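Local coordinates for periplasmic sugar-binding protein (Chloroflexus aurantiacus, PDB 4RXU), which binds D-glucose between its two lobes and probably delivers sugar to an ABC-type transporter as a periplasmic solute-binding protein, at residues A[40-43]-A[44-47]; A[49-52]-A[53-56]. All blocks are in the same frame, centred on the assembly; numbering follows the deposited sequence.

Interaction 1. Residues A[40-43]-A[44-47]; sequences KDEP and RWIQ. With BGC (beta-D-glucopyranose), chain C.
Three donors converge on E42 OE1. The indole NE1 of W45 reaches E42 OE1 at 3.0 Å on a nearly straight bond (165°). Glucose O6 donates to E42 OE1 at 2.6 Å, and R119 adds a salt bridge. The indole nitrogen points at the oxygen in its own ring plane but meets the carboxylate from above, 47° out of the carboxylate plane. With its chain extended beyond CG, the glutamate runs beside W45 in the same direction, and its acid ends at the sugar. The cationic arginine and the two other donors probably favour the ionised carboxylate.

R44 takes a second hydroxyl of the glucose: R44 NH2 donates to glucose O3 at 2.9 Å, with the sugar oxygen at the guanidinium edge. With CG anti to the backbone N (chi1 166°), R44 sets CG over one face of the indole, offset toward its rim; the bend at chi2 then carries the guanidinium on, and W45 CZ3 lies over its centre. D48 at NE and D118 at NH2 restrain its rotation by salt bridges.

W45 N bonds to E42 O at 3.3 Å, and P43 O accepts a weak bond from I46 N. On the outer side, the K40 and I46 side chains cross at about a right angle, with K40 CD 3.8 Å from I46 CD1. Acid, arginine and tryptophan together form one wall of the glucose pocket, at the start of a helix in a periplasmic-binding-protein fold.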
# COMPACT_ATOMS: atom_id res chain seq x y z
N LYS A 40 12.72 6.12 3.71
CA LYS A 40 13.17 4.92 4.43
C LYS A 40 12.38 4.68 5.72
O LYS A 40 12.60 3.70 6.41
CB LYS A 40 14.67 5.00 4.76
CG LYS A 40 15.59 4.69 3.59
CD LYS A 40 16.83 3.92 4.04
CE LYS A 40 18.08 4.78 4.19
NZ LYS A 40 19.25 4.09 3.58
N ASP A 41 11.48 5.60 6.05
CA ASP A 41 10.77 5.58 7.35
C ASP A 41 9.44 4.85 7.29
O ASP A 41 8.69 4.80 8.26
CB ASP A 41 10.59 6.99 7.89
CG ASP A 41 11.90 7.67 8.16
OD1 ASP A 41 12.80 7.07 8.79
OD2 ASP A 41 12.05 8.83 7.75
N GLU A 42 9.15 4.33 6.10
CA GLU A 42 8.06 3.38 5.90
C GLU A 42 8.71 2.08 5.49
O GLU A 42 9.44 2.06 4.51
CB GLU A 42 7.09 3.86 4.81
CG GLU A 42 6.32 5.13 5.16
CD GLU A 42 5.57 5.74 3.98
OE1 GLU A 42 5.27 5.02 2.98
OE2 GLU A 42 5.26 6.95 4.09
N PRO A 43 8.46 1.00 6.24
CA PRO A 43 9.24 -0.23 5.98
C PRO A 43 9.13 -0.77 4.55
O PRO A 43 10.05 -1.38 4.04
CB PRO A 43 8.62 -1.24 6.95
CG PRO A 43 8.15 -0.42 8.08
CD PRO A 43 7.76 0.93 7.54
N ARG A 44 7.99 -0.52 3.91
CA ARG A 44 7.71 -1.05 2.57
C ARG A 44 8.89 -0.79 1.64
O ARG A 44 9.31 -1.69 0.92
CB ARG A 44 6.44 -0.43 1.99
CG ARG A 44 6.23 -0.65 0.49
CD ARG A 44 6.19 -2.10 0.05
NE ARG A 44 6.44 -2.15 -1.39
CZ ARG A 44 5.56 -1.91 -2.35
NH1 ARG A 44 5.98 -1.87 -3.62
NH2 ARG A 44 4.27 -1.73 -2.10
N TRP A 45 9.42 0.45 1.67
CA TRP A 45 10.41 0.84 0.65
C TRP A 45 11.77 0.19 0.85
O TRP A 45 12.56 0.14 -0.09
CB TRP A 45 10.51 2.36 0.47
CG TRP A 45 9.13 2.89 0.40
CD1 TRP A 45 8.51 3.64 1.33
CD2 TRP A 45 8.12 2.53 -0.56
NE1 TRP A 45 7.18 3.80 1.01
CE2 TRP A 45 6.92 3.14 -0.16
CE3 TRP A 45 8.12 1.78 -1.74
CZ2 TRP A 45 5.74 2.99 -0.86
CZ3 TRP A 45 6.95 1.65 -2.44
CH2 TRP A 45 5.78 2.24 -2.00
N ILE A 46 12.03 -0.31 2.05
CA ILE A 46 13.20 -1.12 2.30
C ILE A 46 13.10 -2.44 1.52
O ILE A 46 14.11 -2.92 0.99
CB ILE A 46 13.38 -1.36 3.81
CG1 ILE A 46 13.36 -0.04 4.60
CG2 ILE A 46 14.69 -2.09 4.07
CD1 ILE A 46 14.40 0.98 4.20
N GLN A 47 11.90 -3.00 1.42
CA GLN A 47 11.70 -4.21 0.61
C GLN A 47 12.07 -3.90 -0.85
O GLN A 47 12.87 -4.61 -1.48
CB GLN A 47 10.29 -4.73 0.68
CG GLN A 47 9.81 -5.21 2.05
CD GLN A 47 8.63 -6.16 1.90
OE1 GLN A 47 8.70 -7.14 1.15
NE2 GLN A 47 7.53 -5.86 2.59
C2 BGC C . 2.23 0.86 -0.59
C3 BGC C . 2.06 -0.09 0.58
C4 BGC C . 2.74 0.51 1.81
C5 BGC C . 2.27 1.94 2.07
C6 BGC C . 3.03 2.64 3.17
C1 BGC C . 1.57 2.15 -0.13
O1 BGC C . 1.41 3.08 -1.16
O2 BGC C . 1.59 0.31 -1.74
O3 BGC C . 2.65 -1.34 0.23
O4 BGC C . 2.35 -0.26 2.96
O5 BGC C . 2.39 2.72 0.89
O6 BGC C . 4.44 2.53 3.00

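Interaction 2. Residues A[49-52]-A[53-56]; sequences ETRF and REAL
Successive turns of the helix 44-59 meet here through i to i+3 and i to i+4 pairs, and the salt bridge of E49 with R53 is one of the latter. R53 NH2 lies 3.0 Å from E49 OE2 on an almost straight bond (170°). The oxygen sits in the guanidinium plane and is approached on its anti side. E49 has CG anti to the backbone N (chi1 -177°) and an extended chain, and the arginine is extended from CG to NE; the two therefore run alongside each other, with carboxylate and guanidinium planes 53° apart.

A second ion pair, i to i+3, is looser. R51 NH1 and E54 OE1 are 3.7 Å apart, a long salt bridge between groups turned almost perpendicular, and a water spans it, accepting from NH1 at 3.0 Å and donating to OE1 at 2.6 Å. R51 is also held by Y357, through a bond to its carbonyl oxygen and a cation-pi contact. Beside this pair the T50 methyl CG2 rests 3.4 Å from E54 OE2.

This helix is the crossover of a beta-alpha-beta unit joining strands 29-37 and 61-67, and its inner face is accordingly apolar: F52 and L56 lie against strand 61-67, F52 also meeting Y117, while the small A55 touches I308 of helix 300-315. F52 CB comes within 4.4 Å of L56 CD1. The backbone bond from L56 N to F52 O, 2.8 Å long, joins the turns that carry these two residues.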
# COMPACT_ATOMS: atom_id res chain seq x y z
N GLU A 49 13.91 -1.46 -2.08
CA GLU A 49 15.35 -1.20 -2.16
C GLU A 49 16.14 -2.51 -2.26
O GLU A 49 16.97 -2.69 -3.14
CB GLU A 49 15.85 -0.39 -0.95
CG GLU A 49 17.32 -0.02 -1.03
CD GLU A 49 17.81 0.61 0.24
OE1 GLU A 49 17.28 0.27 1.32
OE2 GLU A 49 18.74 1.43 0.17
N THR A 50 15.84 -3.43 -1.35
CA THR A 50 16.49 -4.74 -1.31
C THR A 50 16.28 -5.53 -2.57
O THR A 50 17.23 -6.05 -3.17
CB THR A 50 15.98 -5.56 -0.11
OG1 THR A 50 16.43 -4.92 1.10
CG2 THR A 50 16.49 -7.04 -0.20
N ARG A 51 15.03 -5.57 -3.02
CA ARG A 51 14.69 -6.34 -4.20
C ARG A 51 15.27 -5.72 -5.47
O ARG A 51 15.69 -6.46 -6.38
CB ARG A 51 13.18 -6.51 -4.31
CG ARG A 51 12.54 -7.21 -3.12
CD ARG A 51 13.00 -8.63 -2.97
NE ARG A 51 12.33 -9.28 -1.84
CZ ARG A 51 12.44 -10.58 -1.58
NH1 ARG A 51 13.17 -11.36 -2.36
NH2 ARG A 51 11.82 -11.07 -0.52
N PHE A 52 15.31 -4.37 -5.54
CA PHE A 52 15.95 -3.72 -6.67
C PHE A 52 17.41 -4.10 -6.73
O PHE A 52 17.92 -4.50 -7.78
CB PHE A 52 15.82 -2.19 -6.63
CG PHE A 52 14.59 -1.66 -7.34
CD1 PHE A 52 14.40 -1.91 -8.69
CD2 PHE A 52 13.64 -0.92 -6.67
CE1 PHE A 52 13.29 -1.42 -9.35
CE2 PHE A 52 12.53 -0.42 -7.32
CZ PHE A 52 12.35 -0.67 -8.65
N ARG A 53 18.09 -3.95 -5.60
CA ARG A 53 19.53 -4.25 -5.54
C ARG A 53 19.81 -5.69 -5.93
O ARG A 53 20.72 -5.96 -6.71
CB ARG A 53 20.09 -3.96 -4.15
CG ARG A 53 20.26 -2.46 -3.95
CD ARG A 53 21.01 -2.12 -2.67
NE ARG A 53 20.67 -0.78 -2.18
CZ ARG A 53 20.97 0.38 -2.78
NH1 ARG A 53 21.64 0.41 -3.93
NH2 ARG A 53 20.59 1.53 -2.23
N GLU A 54 19.01 -6.62 -5.42
CA GLU A 54 19.17 -8.03 -5.82
C GLU A 54 18.98 -8.24 -7.33
O GLU A 54 19.76 -8.93 -7.97
CB GLU A 54 18.23 -8.94 -5.02
CG GLU A 54 18.65 -9.00 -3.54
CD GLU A 54 17.61 -9.61 -2.62
OE1 GLU A 54 16.47 -9.86 -3.05
OE2 GLU A 54 17.95 -9.83 -1.43
N ALA A 55 17.95 -7.63 -7.89
CA ALA A 55 17.64 -7.82 -9.32
C ALA A 55 18.70 -7.17 -10.19
O ALA A 55 19.11 -7.73 -11.21
CB ALA A 55 16.25 -7.28 -9.66
N LEU A 56 19.15 -6.00 -9.78
CA LEU A 56 20.17 -5.27 -10.51
C LEU A 56 21.50 -6.05 -10.47
O LEU A 56 22.16 -6.18 -11.51
CB LEU A 56 20.32 -3.85 -9.94
CG LEU A 56 19.10 -2.93 -10.13
CD1 LEU A 56 19.29 -1.66 -9.32
CD2 LEU A 56 18.88 -2.63 -11.61
O HOH W 1 14.85 -10.90 -4.83

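In the fold
Both interactions use helix 44-59, their centres about 13 Å apart; interaction 1 joins its start to the loop before it, interaction 2 lies wholly within it. Interaction 1 is nearer the middle of the protein, about 11 Å from the chain's centre, beside the glucose; its buried polar groups are held by the sugar and by charged neighbours. Interaction 2 is about 19 Å out, where the helix has one face against strand 61-67 and helix 300-315 and the other toward solvent. Its ion pairs run along the helix, one of them long and bridged by water, though R51 also reaches Y357, while its phenylalanine and leucine face inward. Ligand recognition thus gives way to an amphipathic pattern.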